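Local coordinates for extracellular solute-binding protein (Bordetella parapertussis, PDB 3PU5) that probably binds a small solute, perhaps a polyamine, outside the cytoplasm and hands it to a membrane transporter, as extracellular solute-binding proteins do, at residues Thr43-Ala48 and Gly67-Arg72; Tyr9-Gly14 and Pro58-Ala63; Ser106-Ser111 and Pro242-Val247. One frame throughout, in Å; residues are numbered along the deposited sequence.

Interaction 1: residues Thr43-Ala48 and Gly67-Arg72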
loop_
_atom_site.group_PDB
_atom_site.type_symbol
_atom_site.label_atom_id
_atom_site.label_comp_id
_atom_site.label_asym_id
_atom_site.label_seq_id
_atom_site.Cartn_x
_atom_site.Cartn_y
_atom_site.Cartn_z
ATOM N N THR A 43 0.228 14.188 -9.038
ATOM C CA THR A 43 0.852 12.874 -9.145
ATOM C C THR A 43 2.079 12.793 -8.257
ATOM O O THR A 43 2.685 13.811 -7.914
ATOM C CB THR A 43 1.325 12.569 -10.579
ATOM O OG1 THR A 43 2.328 13.521 -10.962
ATOM C CG2 THR A 43 0.162 12.606 -11.562
ATOM N N ASN A 44 2.452 11.570 -7.906
ATOM C CA ASN A 44 3.621 11.339 -7.073
ATOM C C ASN A 44 4.885 11.978 -7.642
ATOM O O ASN A 44 5.572 12.702 -6.936
ATOM C CB ASN A 44 3.814 9.839 -6.821
ATOM C CG ASN A 44 2.620 9.205 -6.118
ATOM O OD1 ASN A 44 1.841 9.890 -5.453
ATOM N ND2 ASN A 44 2.469 7.885 -6.269
ATOM N N PRO A 45 5.195 11.715 -8.929
ATOM C CA PRO A 45 6.399 12.267 -9.568
ATOM C C PRO A 45 6.412 13.789 -9.636
ATOM O O PRO A 45 7.476 14.380 -9.486
ATOM C CB PRO A 45 6.330 11.719 -10.993
ATOM C CG PRO A 45 5.434 10.559 -10.930
ATOM C CD PRO A 45 4.494 10.756 -9.799
ATOM N N ALA A 46 5.255 14.404 -9.882
ATOM C CA ALA A 46 5.158 15.861 -9.979
ATOM C C ALA A 46 5.374 16.524 -8.620
ATOM O O ALA A 46 6.116 17.501 -8.503
ATOM C CB ALA A 46 3.813 16.275 -10.564
ATOM N N HIS A 47 4.712 15.996 -7.596
ATOM C CA HIS A 47 4.905 16.503 -6.240
ATOM C C HIS A 47 6.373 16.410 -5.818
ATOM O O HIS A 47 6.946 17.380 -5.340
ATOM C CB HIS A 47 4.031 15.739 -5.246
ATOM C CG HIS A 47 2.622 16.239 -5.171
ATOM N ND1 HIS A 47 1.541 15.403 -4.976
ATOM C CD2 HIS A 47 2.117 17.492 -5.265
ATOM C CE1 HIS A 47 0.432 16.122 -4.941
ATOM N NE2 HIS A 47 0.756 17.393 -5.111
ATOM N N ALA A 48 6.974 15.237 -6.002
ATOM C CA ALA A 48 8.368 15.032 -5.617
ATOM C C ALA A 48 9.299 15.976 -6.363
ATOM O O ALA A 48 10.160 16.600 -5.752
ATOM C CB ALA A 48 8.787 13.600 -5.840
ATOM N N GLY A 67 5.661 5.783 -2.292
ATOM C CA GLY A 67 6.970 5.413 -1.790
ATOM C C GLY A 67 8.133 5.611 -2.745
ATOM O O GLY A 67 9.190 6.100 -2.333
ATOM N N ASN A 68 7.956 5.231 -4.008
ATOM C CA ASN A 68 9.018 5.383 -5.010
ATOM C C ASN A 68 9.553 6.807 -5.102
ATOM O O ASN A 68 10.763 7.054 -5.017
ATOM C CB ASN A 68 8.507 4.977 -6.385
ATOM C CG ASN A 68 8.302 3.495 -6.509
ATOM O OD1 ASN A 68 9.143 2.704 -6.066
ATOM N ND2 ASN A 68 7.182 3.098 -7.117
ATOM N N ASP A 69 8.636 7.748 -5.286
ATOM C CA ASP A 69 9.016 9.142 -5.422
ATOM C C ASP A 69 9.439 9.745 -4.093
ATOM O O ASP A 69 10.347 10.582 -4.055
ATOM C CB ASP A 69 7.888 9.928 -6.074
ATOM C CG ASP A 69 7.710 9.549 -7.519
ATOM O OD1 ASP A 69 8.600 9.895 -8.327
ATOM O OD2 ASP A 69 6.707 8.872 -7.834
HETATM N N MSE A 70 8.816 9.299 -3.001
HETATM C CA MSE A 70 9.244 9.746 -1.679
HETATM C C MSE A 70 10.689 9.345 -1.426
HETATM O O MSE A 70 11.444 10.077 -0.780
HETATM C CB MSE A 70 8.351 9.200 -0.562
HETATM C CG MSE A 70 8.662 9.811 0.811
HETATM SE SE MSE A 70 8.166 11.716 0.875
HETATM C CE MSE A 70 6.223 11.503 0.669
ATOM N N TYR A 71 11.076 8.177 -1.927
ATOM C CA TYR A 71 12.448 7.729 -1.754
ATOM C C TYR A 71 13.405 8.702 -2.441
ATOM O O TYR A 71 14.549 8.829 -2.042
ATOM C CB TYR A 71 12.642 6.305 -2.280
ATOM C CG TYR A 71 13.785 5.577 -1.599
ATOM C CD1 TYR A 71 15.022 5.431 -2.226
ATOM C CD2 TYR A 71 13.632 5.051 -0.321
ATOM C CE1 TYR A 71 16.073 4.770 -1.601
ATOM C CE2 TYR A 71 14.672 4.391 0.313
ATOM C CZ TYR A 71 15.892 4.255 -0.334
ATOM O OH TYR A 71 16.933 3.600 0.298
ATOM N N ARG A 72 12.926 9.406 -3.464
ATOM C CA ARG A 72 13.742 10.428 -4.121
ATOM C C ARG A 72 14.098 11.548 -3.142
ATOM O O ARG A 72 15.240 12.017 -3.092
ATOM C CB ARG A 72 13.006 11.016 -5.336
ATOM C CG ARG A 72 12.744 10.029 -6.454
ATOM C CD ARG A 72 11.712 10.577 -7.441
ATOM N NE ARG A 72 12.216 11.721 -8.194
ATOM C CZ ARG A 72 11.485 12.433 -9.045
ATOM N NH1 ARG A 72 10.211 12.122 -9.251
ATOM N NH2 ARG A 72 12.025 13.458 -9.698
HETATM O O HOH W 1 5.649 7.110 -6.112
#
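Pro-45 and Asp-69 mark the closest backbone register here, CA to CA 5.8 Å, where the first turns of two helices run nearly parallel, their short axes 8.8 Å apart and inclined by 16°. These helices precede and follow strand 62-65, so the contact packs together the pair flanking one strand of an alpha/beta lobe, as in periplasmic binding proteins. Its centre is the Asp-69 side chain, whose CG lies anti to its carbonyl carbon. From there the carboxylate crosses the Pro-45 ring obliquely, and OD2 comes to 3.2 Å from Asn-44 CB. OD2 also lies near Pro-45 N, which lacks a hydrogen; no direct hydrogen bond joins the two segments. A water does instead: it donates to Asp-69 OD2 at 2.7 Å, accepts from Asp-69 N, and takes a weak bond from Asn-44 ND2. The other oxygen, OD1, receives Arg-72 NH1 at 2.9 Å in a salt bridge within the helix, between residues three apart. The N-H points at it at 161°, on the anti side, 25° out of the carboxylate plane and close to the guanidinium plane; the nearby positive charge probably favours the ionised aspartate. One turn on from Asn-44, Ala-48 CB packs on Asp-69 CB at 3.8 Å and lies over one guanidinium face. Thr-43 is the N-cap of helix 44-53, its OG1 accepting from Ala-46 N at 3.2 Å.

Interaction 2: residues Tyr9-Gly14 and Pro58-Ala63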
loop_
_atom_site.group_PDB
_atom_site.type_symbol
_atom_site.label_atom_id
_atom_site.label_comp_id
_atom_site.label_asym_id
_atom_site.label_seq_id
_atom_site.Cartn_x
_atom_site.Cartn_y
_atom_site.Cartn_z
ATOM N N TYR A 9 0.251 23.490 3.776
ATOM C CA TYR A 9 -0.056 22.842 2.509
ATOM C C TYR A 9 0.447 21.391 2.536
ATOM O O TYR A 9 1.604 21.119 2.873
ATOM C CB TYR A 9 0.518 23.643 1.328
ATOM C CG TYR A 9 -0.169 24.984 1.152
ATOM C CD1 TYR A 9 0.164 26.067 1.961
ATOM C CD2 TYR A 9 -1.162 25.159 0.200
ATOM C CE1 TYR A 9 -0.475 27.302 1.808
ATOM C CE2 TYR A 9 -1.807 26.380 0.043
ATOM C CZ TYR A 9 -1.460 27.446 0.848
ATOM O OH TYR A 9 -2.097 28.651 0.691
ATOM N N VAL A 10 -0.450 20.468 2.214
ATOM C CA VAL A 10 -0.175 19.035 2.302
ATOM C C VAL A 10 -0.526 18.392 0.971
ATOM O O VAL A 10 -1.661 18.526 0.482
ATOM C CB VAL A 10 -1.028 18.353 3.420
ATOM C CG1 VAL A 10 -0.694 16.843 3.520
ATOM C CG2 VAL A 10 -0.806 19.039 4.770
ATOM N N THR A 11 0.436 17.694 0.378
ATOM C CA THR A 11 0.189 17.077 -0.916
ATOM C C THR A 11 -0.820 15.953 -0.774
ATOM O O THR A 11 -0.961 15.352 0.296
ATOM C CB THR A 11 1.471 16.517 -1.551
ATOM O OG1 THR A 11 1.923 15.380 -0.805
ATOM C CG2 THR A 11 2.559 17.571 -1.581
ATOM N N SER A 12 -1.520 15.681 -1.864
ATOM C CA SER A 12 -2.394 14.531 -1.943
ATOM C C SER A 12 -2.573 14.151 -3.410
ATOM O O SER A 12 -1.994 14.784 -4.303
ATOM C CB SER A 12 -3.737 14.828 -1.275
ATOM O OG SER A 12 -4.409 13.626 -0.960
ATOM N N SER A 13 -3.368 13.117 -3.662
ATOM C CA SER A 13 -3.503 12.598 -5.015
ATOM C C SER A 13 -4.744 13.156 -5.700
ATOM O O SER A 13 -4.678 14.163 -6.408
ATOM C CB SER A 13 -3.547 11.065 -4.996
ATOM O OG SER A 13 -4.463 10.588 -4.020
ATOM N N GLY A 14 -5.875 12.496 -5.489
ATOM C CA GLY A 14 -7.129 12.961 -6.042
ATOM C C GLY A 14 -8.237 11.981 -5.738
ATOM O O GLY A 14 -8.043 11.003 -5.011
ATOM N N PRO A 58 9.620 26.486 0.651
ATOM C CA PRO A 58 8.983 25.375 -0.065
ATOM C C PRO A 58 7.509 25.676 -0.284
ATOM O O PRO A 58 6.910 26.389 0.519
ATOM C CB PRO A 58 9.116 24.189 0.904
ATOM C CG PRO A 58 9.996 24.638 1.995
ATOM C CD PRO A 58 9.938 26.130 2.043
ATOM N N PRO A 59 6.920 25.122 -1.349
ATOM C CA PRO A 59 5.493 25.340 -1.593
ATOM C C PRO A 59 4.646 24.475 -0.650
ATOM O O PRO A 59 3.517 24.848 -0.297
ATOM C CB PRO A 59 5.322 24.879 -3.038
ATOM C CG PRO A 59 6.372 23.823 -3.218
ATOM C CD PRO A 59 7.496 24.113 -2.253
ATOM N N TYR A 60 5.200 23.340 -0.228
ATOM C CA TYR A 60 4.469 22.408 0.617
ATOM C C TYR A 60 5.146 22.185 1.963
ATOM O O TYR A 60 6.375 22.198 2.068
ATOM C CB TYR A 60 4.259 21.065 -0.098
ATOM C CG TYR A 60 3.765 21.204 -1.522
ATOM C CD1 TYR A 60 2.815 22.165 -1.858
ATOM C CD2 TYR A 60 4.255 20.386 -2.529
ATOM C CE1 TYR A 60 2.366 22.308 -3.164
ATOM C CE2 TYR A 60 3.807 20.515 -3.839
ATOM C CZ TYR A 60 2.864 21.480 -4.151
ATOM O OH TYR A 60 2.417 21.618 -5.454
ATOM N N ASP A 61 4.328 21.962 2.987
ATOM C CA ASP A 61 4.812 21.717 4.345
ATOM C C ASP A 61 4.844 20.224 4.698
ATOM O O ASP A 61 5.670 19.777 5.503
ATOM C CB ASP A 61 3.925 22.463 5.336
ATOM C CG ASP A 61 3.817 23.935 5.002
ATOM O OD1 ASP A 61 2.736 24.372 4.549
ATOM O OD2 ASP A 61 4.835 24.635 5.158
ATOM N N VAL A 62 3.928 19.465 4.109
ATOM C CA VAL A 62 3.847 18.029 4.367
ATOM C C VAL A 62 3.865 17.274 3.051
ATOM O O VAL A 62 3.042 17.523 2.166
ATOM C CB VAL A 62 2.593 17.646 5.186
ATOM C CG1 VAL A 62 2.469 16.111 5.310
ATOM C CG2 VAL A 62 2.652 18.285 6.569
ATOM N N ALA A 63 4.837 16.380 2.919
ATOM C CA ALA A 63 4.948 15.541 1.742
ATOM C C ALA A 63 4.174 14.276 2.015
ATOM O O ALA A 63 4.490 13.545 2.950
ATOM C CB ALA A 63 6.402 15.219 1.451
#
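Val-10 and Val-62 are bridged backbone to backbone with CA atoms 4.6 Å apart, and the two chains run in the same direction. Because strand 7-12 also bonds to strand 36-41, it lies between that strand and 62-65, and helix 44-53 links those two in a beta-alpha-beta crossover, as in the alpha/beta lobes of solute-binding proteins. The backbone bonds follow the parallel pattern: Val-62 N-H donates to Tyr-9 O, N to O 3.1 Å, and Val-62 O accepts from Thr-11 N at 3.2 Å. Tyr-9 O is gripped twice, since Asp-61 N also reaches it at 2.9 Å, tilted 16° from the carbonyl plane, while Val-62 N lies in that plane.

One side chain joins the polar set. Asp-61 OD1 accepts from Tyr-9 N at 2.7 Å through its anti lone pair, with an N-H to acceptor angle of 165°. The other oxygen, OD2, is held by Lys-251 N and by a bound glycerol, probably from the crystallisation liquor.

The apolar contacts fall into two groups. Val-10 and Val-62 lie side by side and point the same way, their CG1 atoms 3.7 Å apart; Phe-258 of helix 252-262 packs on Val-10 and Ala-255 on Val-62. The second group is built round the Tyr-60 ring, which has Pro-59 CG over the centre of one face and Tyr-9 CB at its edge. Thr-11 meets it crosswise, CG2 lying 3.4 Å from Tyr-60 CD2. In that threonine CG2 is anti to the carbonyl carbon, while OG1 sits between the backbone N and the carbonyl carbon (chi1 69°) and is hydrogen-bonded to Ala-64 N.

Interaction 3: residues Ser106-Ser111 and Pro242-Val247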
loop_
_atom_site.group_PDB
_atom_site.type_symbol
_atom_site.label_atom_id
_atom_site.label_comp_id
_atom_site.label_asym_id
_atom_site.label_seq_id
_atom_site.Cartn_x
_atom_site.Cartn_y
_atom_site.Cartn_z
ATOM N N SER A 106 6.877 8.070 7.658
ATOM C CA SER A 106 6.109 6.875 7.992
ATOM C C SER A 106 4.989 6.644 6.986
ATOM O O SER A 106 4.366 7.595 6.513
ATOM C CB SER A 106 5.501 7.020 9.385
ATOM O OG SER A 106 4.736 5.876 9.708
ATOM N N LEU A 107 4.726 5.385 6.650
ATOM C CA LEU A 107 3.490 5.065 5.946
ATOM C C LEU A 107 2.341 5.592 6.801
ATOM O O LEU A 107 2.453 5.621 8.028
ATOM C CB LEU A 107 3.342 3.554 5.729
ATOM C CG LEU A 107 3.895 2.959 4.429
ATOM C CD1 LEU A 107 5.414 2.934 4.458
ATOM C CD2 LEU A 107 3.339 1.553 4.174
ATOM N N TYR A 108 1.256 6.041 6.169
ATOM C CA TYR A 108 0.110 6.532 6.937
ATOM C C TYR A 108 -1.187 5.771 6.674
ATOM O O TYR A 108 -2.237 6.122 7.207
ATOM C CB TYR A 108 -0.079 8.055 6.817
ATOM C CG TYR A 108 -0.450 8.632 5.455
ATOM C CD1 TYR A 108 -1.780 8.940 5.143
ATOM C CD2 TYR A 108 0.533 8.962 4.522
ATOM C CE1 TYR A 108 -2.119 9.529 3.914
ATOM C CE2 TYR A 108 0.205 9.544 3.293
ATOM C CZ TYR A 108 -1.118 9.823 2.998
ATOM O OH TYR A 108 -1.432 10.402 1.790
ATOM N N ASP A 109 -1.093 4.740 5.838
ATOM C CA ASP A 109 -2.089 3.670 5.783
ATOM C C ASP A 109 -1.427 2.488 5.077
ATOM O O ASP A 109 -0.348 2.631 4.508
ATOM C CB ASP A 109 -3.397 4.120 5.087
ATOM C CG ASP A 109 -3.251 4.289 3.571
ATOM O OD1 ASP A 109 -2.975 3.287 2.883
ATOM O OD2 ASP A 109 -3.441 5.417 3.063
ATOM N N TYR A 110 -2.039 1.316 5.138
ATOM C CA TYR A 110 -1.552 0.211 4.319
ATOM C C TYR A 110 -2.718 -0.523 3.644
ATOM O O TYR A 110 -3.766 -0.739 4.253
ATOM C CB TYR A 110 -0.605 -0.732 5.109
ATOM C CG TYR A 110 -1.243 -1.512 6.242
ATOM C CD1 TYR A 110 -1.882 -2.717 6.000
ATOM C CD2 TYR A 110 -1.196 -1.046 7.561
ATOM C CE1 TYR A 110 -2.465 -3.434 7.026
ATOM C CE2 TYR A 110 -1.789 -1.759 8.593
ATOM C CZ TYR A 110 -2.425 -2.947 8.318
ATOM O OH TYR A 110 -3.022 -3.672 9.326
ATOM N N SER A 111 -2.553 -0.831 2.362
ATOM C CA SER A 111 -3.465 -1.739 1.667
ATOM C C SER A 111 -2.702 -3.019 1.386
ATOM O O SER A 111 -1.486 -2.976 1.167
ATOM C CB SER A 111 -4.008 -1.121 0.372
ATOM O OG SER A 111 -2.977 -0.928 -0.574
ATOM N N PRO A 242 0.987 4.861 1.201
ATOM C CA PRO A 242 1.586 6.173 0.947
ATOM C C PRO A 242 2.402 6.617 2.158
ATOM O O PRO A 242 2.168 6.155 3.275
ATOM C CB PRO A 242 0.371 7.081 0.733
ATOM C CG PRO A 242 -0.752 6.425 1.515
ATOM C CD PRO A 242 -0.458 4.930 1.496
ATOM N N VAL A 243 3.378 7.485 1.930
ATOM C CA VAL A 243 4.266 7.926 3.000
ATOM C C VAL A 243 3.981 9.375 3.369
ATOM O O VAL A 243 3.615 10.185 2.504
ATOM C CB VAL A 243 5.744 7.776 2.595
ATOM C CG1 VAL A 243 6.654 7.985 3.792
ATOM C CG2 VAL A 243 5.984 6.403 2.003
HETATM N N MSE A 244 4.128 9.690 4.654
HETATM C CA MSE A 244 3.996 11.059 5.114
HETATM C C MSE A 244 5.309 11.550 5.723
HETATM O O MSE A 244 5.962 10.833 6.473
HETATM C CB MSE A 244 2.875 11.189 6.143
HETATM C CG MSE A 244 2.552 12.640 6.492
HETATM SE SE MSE A 244 0.926 12.808 7.612
HETATM C CE MSE A 244 -0.450 12.452 6.260
ATOM N N ALA A 245 5.671 12.788 5.412
ATOM C CA ALA A 245 6.909 13.379 5.896
ATOM C C ALA A 245 6.802 14.900 5.992
ATOM O O ALA A 245 6.032 15.536 5.261
ATOM C CB ALA A 245 8.086 12.989 4.984
ATOM N N VAL A 246 7.607 15.468 6.887
ATOM C CA VAL A 246 7.730 16.911 7.034
ATOM C C VAL A 246 8.788 17.463 6.074
ATOM O O VAL A 246 9.932 17.010 6.078
ATOM C CB VAL A 246 8.137 17.281 8.473
ATOM C CG1 VAL A 246 8.317 18.794 8.603
ATOM C CG2 VAL A 246 7.095 16.775 9.468
ATOM N N VAL A 247 8.402 18.450 5.266
ATOM C CA VAL A 247 9.305 19.088 4.301
ATOM C C VAL A 247 10.273 20.080 4.953
ATOM O O VAL A 247 9.844 21.055 5.581
ATOM C CB VAL A 247 8.495 19.829 3.214
ATOM C CG1 VAL A 247 9.417 20.654 2.317
ATOM C CG2 VAL A 247 7.651 18.829 2.405
#
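The Tyr-108 ring is sandwiched between Pro-242 and the selenomethionine Met-244, and both press on it by CH-pi contact. Met-244 CE stands over the centre of one face, 3.8 Å from the centroid and 8° off the normal; its chain bends at chi3 (-74°), which carries CE over the ring, with SE oblique in a Met-aromatic contact. On the opposite face Pro-242 CG is offset toward the rim, 3.9 Å from the centroid. Val-243 O lies at the ring edge. Away from this sandwich, Leu-107 CD1 meets Val-243 CG2 at 4.3 Å.

Further out, the carboxylate of Asp-109 crosses the proline ring, OD2 lying 3.3 Å from Pro-242 CG. The strands pair antiparallel: Met-244 N donates to Ser-106 O at 2.8 Å and Ser-106 N to Met-244 O at 3.1 Å, and Tyr-108 N continues the pairing at 3.0 Å to Pro-242 O.

The short strand 106-107 is thereby added to 238-246 in the antiparallel sheet, with Tyr-108, just past it, set against that strand. Strand 238-246 also pairs with 62-65 and 111-117. Helix 252-262 backs Met-244 through Phe-258, Met-259 and Ala-262, and Phe-17 of helix 15-33 packs on Tyr-108, Asp-109 and Pro-242.

All three contacts meet at or beside strand 62-65, with centres about 11 to 12 Å apart. Interaction 2 pairs that strand with 7-12, and interaction 3 reaches it through strand 238-246, its neighbour in the sheet: Ala-63 N lies 2.8 Å from Ala-245 O and Asp-61 O 3.0 Å from Val-247 N, both probable hydrogen bonds. Interaction 1 joins the helices before and after the same strand, and Met-70 packs it against the sheet, its CE lying 3.5 Å from Ala-63 O of interaction 2 and equally far from Val-243 O of interaction 3. The solute site is not identified, so none of the contacts can be assigned to it; the bound glycerol on Asp-61 belongs to interaction 2.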